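Long-range contact in capsid fiber protein (Bacillus phage phi29, PDB 6QYY), which probably forms the fibers projecting from the phage head, its N-terminal base assembling from three copies of the chain: residues V65-T79 with G83-F95. Sequence-based numbering, arbitrary orientation.
Sequences VIAGSDIKVGDNLTT and GTAVPTDDPSTVF
T78 and V86 face each other as an antiparallel hydrogen-bonded pair, T78 N to V86 O and V86 N to T78 O both 2.9 Å and close to straight, while the short strands 76-79 and 85-87 are twisted to 133° between their directions. A85 turns its N and O to the edge of 85-87 away from 76-79, where A85 N donates to I66 O and A85 O accepts from G68 N, from above its carbonyl plane. On the opposite edge of 76-79, L77 O takes F95 N at 3.0 Å. The antiparallel five-stranded sheet runs in the order 62-66, 107-112, 96-98, 76-79, 85-87, and the single A67-A85 bridge brings its last strand to the chain just after its first. The side chain of T78 works toward the 88-95 loop. Its OG1, anti to the backbone N (chi1 -168°), donates to T93 O at 2.7 Å, 40° out of that carbonyl's plane, while CG2 lies 3.6 Å from T88 CB, the two threonines crossing at about a right angle. The loop itself is braced by an ST turn at T88 and an Asx turn at D90. P87 packs its ring across I71, CD to I71 CG1 3.8 Å, with S69 OG also near CD and D75 OD2 near CG. At the other end, V65 CG1 touches A85 CB, and T84 OG1, bonded to K81 O, sits 3.2 Å from G68 CA, on which V86 CG1 also packs. The F95 ring presents its edge to T78 C, 3.6 Å from CE2, and also packs on L110 and L18.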
loop_
_atom_site.group_PDB
_atom_site.type_symbol
_atom_site.label_atom_id
_atom_site.label_comp_id
_atom_site.label_asym_id
_atom_site.label_seq_id
_atom_site.Cartn_x
_atom_site.Cartn_y
_atom_site.Cartn_z
ATOM N N VAL A 65 13.740 -7.925 -6.781
ATOM C CA VAL A 65 14.963 -7.497 -6.106
ATOM C C VAL A 65 16.023 -8.591 -6.200
ATOM O O VAL A 65 15.721 -9.783 -6.094
ATOM C CB VAL A 65 14.716 -7.147 -4.620
ATOM C CG1 VAL A 65 15.984 -6.551 -4.019
ATOM C CG2 VAL A 65 13.551 -6.158 -4.476
ATOM N N ILE A 66 17.279 -8.184 -6.364
ATOM C CA ILE A 66 18.381 -9.144 -6.332
ATOM C C ILE A 66 18.519 -9.737 -4.931
ATOM O O ILE A 66 18.543 -9.011 -3.930
ATOM C CB ILE A 66 19.695 -8.472 -6.766
ATOM C CG1 ILE A 66 19.589 -7.964 -8.224
ATOM C CG2 ILE A 66 20.842 -9.452 -6.646
ATOM C CD1 ILE A 66 19.414 -9.060 -9.209
ATOM N N ALA A 67 18.625 -11.067 -4.858
ATOM C CA ALA A 67 18.853 -11.747 -3.583
ATOM C C ALA A 67 20.295 -11.576 -3.116
ATOM O O ALA A 67 21.242 -11.854 -3.859
ATOM C CB ALA A 67 18.533 -13.236 -3.712
ATOM N N GLY A 68 20.464 -11.147 -1.865
ATOM C CA GLY A 68 21.797 -11.093 -1.280
ATOM C C GLY A 68 22.308 -12.399 -0.713
ATOM O O GLY A 68 23.497 -12.497 -0.406
ATOM N N SER A 69 21.429 -13.385 -0.556
ATOM C CA SER A 69 21.779 -14.749 -0.173
ATOM C C SER A 69 20.610 -15.638 -0.587
ATOM O O SER A 69 19.611 -15.156 -1.125
ATOM C CB SER A 69 22.095 -14.852 1.324
ATOM O OG SER A 69 21.033 -14.338 2.113
ATOM N N ASP A 70 20.742 -16.941 -0.345
ATOM C CA ASP A 70 19.720 -17.873 -0.810
ATOM C C ASP A 70 18.392 -17.596 -0.114
ATOM O O ASP A 70 18.327 -17.462 1.111
ATOM C CB ASP A 70 20.157 -19.320 -0.563
ATOM C CG ASP A 70 21.245 -19.787 -1.534
ATOM O OD1 ASP A 70 21.770 -18.951 -2.305
ATOM O OD2 ASP A 70 21.576 -20.994 -1.521
ATOM N N ILE A 71 17.333 -17.490 -0.906
ATOM C CA ILE A 71 16.004 -17.179 -0.403
ATOM C C ILE A 71 15.083 -18.338 -0.761
ATOM O O ILE A 71 15.124 -18.849 -1.888
ATOM C CB ILE A 71 15.480 -15.845 -0.971
ATOM C CG1 ILE A 71 16.242 -14.651 -0.377
ATOM C CG2 ILE A 71 13.985 -15.695 -0.718
ATOM C CD1 ILE A 71 15.962 -13.331 -1.078
ATOM N N LYS A 72 14.300 -18.786 0.216
ATOM C CA LYS A 72 13.308 -19.829 0.021
ATOM C C LYS A 72 11.922 -19.203 -0.046
ATOM O O LYS A 72 11.675 -18.141 0.536
ATOM C CB LYS A 72 13.373 -20.859 1.153
ATOM C CG LYS A 72 14.716 -21.581 1.256
ATOM C CD LYS A 72 15.191 -22.052 -0.125
ATOM C CE LYS A 72 16.417 -22.969 -0.044
ATOM N NZ LYS A 72 17.673 -22.242 0.301
ATOM N N VAL A 73 11.019 -19.861 -0.783
ATOM C CA VAL A 73 9.650 -19.366 -0.885
ATOM C C VAL A 73 9.068 -19.229 0.510
ATOM O O VAL A 73 9.140 -20.156 1.325
ATOM C CB VAL A 73 8.799 -20.305 -1.756
ATOM C CG1 VAL A 73 7.313 -19.935 -1.650
ATOM C CG2 VAL A 73 9.273 -20.262 -3.201
ATOM N N GLY A 74 8.514 -18.055 0.808
ATOM C CA GLY A 74 7.922 -17.806 2.106
ATOM C C GLY A 74 8.826 -17.126 3.115
ATOM O O GLY A 74 8.342 -16.754 4.193
ATOM N N ASP A 75 10.116 -16.955 2.807
ATOM C CA ASP A 75 11.015 -16.231 3.702
ATOM C C ASP A 75 10.549 -14.793 3.875
ATOM O O ASP A 75 10.164 -14.132 2.910
ATOM C CB ASP A 75 12.443 -16.225 3.145
ATOM C CG ASP A 75 13.195 -17.518 3.427
ATOM O OD1 ASP A 75 12.672 -18.365 4.186
ATOM O OD2 ASP A 75 14.312 -17.685 2.880
ATOM N N ASN A 76 10.606 -14.300 5.108
ATOM C CA ASN A 76 10.497 -12.871 5.335
ATOM C C ASN A 76 11.822 -12.192 5.020
ATOM O O ASN A 76 12.894 -12.733 5.304
ATOM C CB ASN A 76 10.088 -12.590 6.773
ATOM C CG ASN A 76 8.804 -13.276 7.136
ATOM O OD1 ASN A 76 7.766 -12.990 6.544
ATOM N ND2 ASN A 76 8.858 -14.186 8.106
ATOM N N LEU A 77 11.736 -10.996 4.444
ATOM C CA LEU A 77 12.875 -10.333 3.824
ATOM C C LEU A 77 13.114 -8.952 4.410
ATOM O O LEU A 77 12.164 -8.230 4.737
ATOM C CB LEU A 77 12.650 -10.189 2.310
ATOM C CG LEU A 77 12.470 -11.503 1.561
ATOM C CD1 LEU A 77 12.256 -11.239 0.072
ATOM C CD2 LEU A 77 13.683 -12.422 1.756
ATOM N N THR A 78 14.395 -8.580 4.491
ATOM C CA THR A 78 14.867 -7.237 4.812
ATOM C C THR A 78 15.996 -6.870 3.853
ATOM O O THR A 78 16.400 -7.666 3.004
ATOM C CB THR A 78 15.366 -7.150 6.264
ATOM O OG1 THR A 78 15.564 -5.772 6.623
ATOM C CG2 THR A 78 16.689 -7.895 6.401
ATOM N N THR A 79 16.513 -5.655 3.998
ATOM C CA THR A 79 17.624 -5.206 3.171
ATOM C C THR A 79 18.929 -5.860 3.621
ATOM O O THR A 79 19.255 -5.859 4.812
ATOM C CB THR A 79 17.747 -3.687 3.257
ATOM O OG1 THR A 79 16.491 -3.094 2.933
ATOM C CG2 THR A 79 18.803 -3.177 2.290
ATOM N N GLY A 83 21.993 -3.117 -1.073
ATOM C CA GLY A 83 20.610 -2.975 -1.504
ATOM C C GLY A 83 19.945 -4.245 -1.987
ATOM O O GLY A 83 18.903 -4.180 -2.656
ATOM N N THR A 84 20.522 -5.399 -1.682
ATOM C CA THR A 84 19.886 -6.657 -2.012
ATOM C C THR A 84 18.829 -6.977 -0.963
ATOM O O THR A 84 18.688 -6.285 0.052
ATOM C CB THR A 84 20.926 -7.779 -2.093
ATOM O OG1 THR A 84 21.570 -7.964 -0.812
ATOM C CG2 THR A 84 21.976 -7.452 -3.127
ATOM N N ALA A 85 18.073 -8.038 -1.219
ATOM C CA ALA A 85 17.095 -8.553 -0.271
ATOM C C ALA A 85 17.600 -9.857 0.328
ATOM O O ALA A 85 18.131 -10.709 -0.392
ATOM C CB ALA A 85 15.746 -8.785 -0.947
ATOM N N VAL A 86 17.443 -10.014 1.644
ATOM C CA VAL A 86 17.913 -11.228 2.331
ATOM C C VAL A 86 16.890 -11.652 3.372
ATOM O O VAL A 86 16.087 -10.847 3.863
ATOM C CB VAL A 86 19.286 -11.016 3.016
ATOM C CG1 VAL A 86 20.356 -10.627 1.987
ATOM C CG2 VAL A 86 19.171 -9.983 4.137
ATOM N N PRO A 87 16.896 -12.942 3.727
ATOM C CA PRO A 87 16.023 -13.414 4.810
ATOM C C PRO A 87 16.368 -12.767 6.146
ATOM O O PRO A 87 17.516 -12.411 6.421
ATOM C CB PRO A 87 16.288 -14.924 4.850
ATOM C CG PRO A 87 16.854 -15.254 3.507
ATOM C CD PRO A 87 17.641 -14.051 3.102
ATOM N N THR A 88 15.345 -12.612 6.978
ATOM C CA THR A 88 15.513 -12.182 8.359
ATOM C C THR A 88 14.362 -12.749 9.170
ATOM O O THR A 88 13.368 -13.231 8.620
ATOM C CB THR A 88 15.565 -10.648 8.491
ATOM O OG1 THR A 88 15.938 -10.289 9.831
ATOM C CG2 THR A 88 14.207 -10.031 8.175
ATOM N N ASP A 89 14.518 -12.714 10.492
ATOM C CA ASP A 89 13.428 -13.022 11.397
ATOM C C ASP A 89 13.122 -11.877 12.357
ATOM O O ASP A 89 12.251 -12.031 13.223
ATOM C CB ASP A 89 13.740 -14.308 12.181
ATOM C CG ASP A 89 15.184 -14.398 12.591
ATOM O OD1 ASP A 89 15.713 -13.405 13.133
ATOM O OD2 ASP A 89 15.794 -15.463 12.370
ATOM N N ASP A 90 13.816 -10.740 12.241
ATOM C CA ASP A 90 13.513 -9.567 13.054
ATOM C C ASP A 90 12.271 -8.893 12.492
ATOM O O ASP A 90 12.332 -8.294 11.413
ATOM C CB ASP A 90 14.690 -8.584 13.078
ATOM C CG ASP A 90 14.412 -7.335 13.934
ATOM O OD1 ASP A 90 13.300 -7.189 14.483
ATOM O OD2 ASP A 90 15.324 -6.487 14.058
ATOM N N PRO A 91 11.143 -8.938 13.208
ATOM C CA PRO A 91 9.910 -8.354 12.656
ATOM C C PRO A 91 10.024 -6.869 12.370
ATOM O O PRO A 91 9.391 -6.385 11.426
ATOM C CB PRO A 91 8.860 -8.641 13.739
ATOM C CG PRO A 91 9.511 -9.597 14.701
ATOM C CD PRO A 91 10.976 -9.375 14.601
ATOM N N SER A 92 10.840 -6.131 13.127
ATOM C CA SER A 92 10.925 -4.689 12.920
ATOM C C SER A 92 11.664 -4.293 11.644
ATOM O O SER A 92 11.671 -3.106 11.305
ATOM C CB SER A 92 11.599 -4.030 14.119
ATOM O OG SER A 92 12.898 -4.556 14.309
ATOM N N THR A 93 12.293 -5.229 10.939
ATOM C CA THR A 93 13.011 -4.905 9.711
ATOM C C THR A 93 12.427 -5.580 8.485
ATOM O O THR A 93 12.952 -5.384 7.378
ATOM C CB THR A 93 14.489 -5.295 9.812
ATOM O OG1 THR A 93 14.591 -6.724 9.858
ATOM C CG2 THR A 93 15.144 -4.663 11.053
ATOM N N VAL A 94 11.368 -6.372 8.642
ATOM C CA VAL A 94 10.752 -7.036 7.501
ATOM C C VAL A 94 9.990 -6.020 6.665
ATOM O O VAL A 94 9.245 -5.187 7.196
ATOM C CB VAL A 94 9.824 -8.161 7.972
ATOM C CG1 VAL A 94 9.031 -8.700 6.800
ATOM C CG2 VAL A 94 10.636 -9.267 8.620
ATOM N N PHE A 95 10.166 -6.081 5.347
ATOM C CA PHE A 95 9.374 -5.269 4.440
ATOM C C PHE A 95 8.622 -6.107 3.420
ATOM O O PHE A 95 7.862 -5.547 2.629
ATOM C CB PHE A 95 10.243 -4.220 3.709
ATOM C CG PHE A 95 11.115 -4.787 2.605
ATOM C CD1 PHE A 95 10.665 -4.837 1.282
ATOM C CD2 PHE A 95 12.408 -5.222 2.878
ATOM C CE1 PHE A 95 11.473 -5.356 0.264
ATOM C CE2 PHE A 95 13.220 -5.741 1.871
ATOM C CZ PHE A 95 12.750 -5.811 0.557
HETATM O O HOH W 1 12.451 -15.695 7.037
#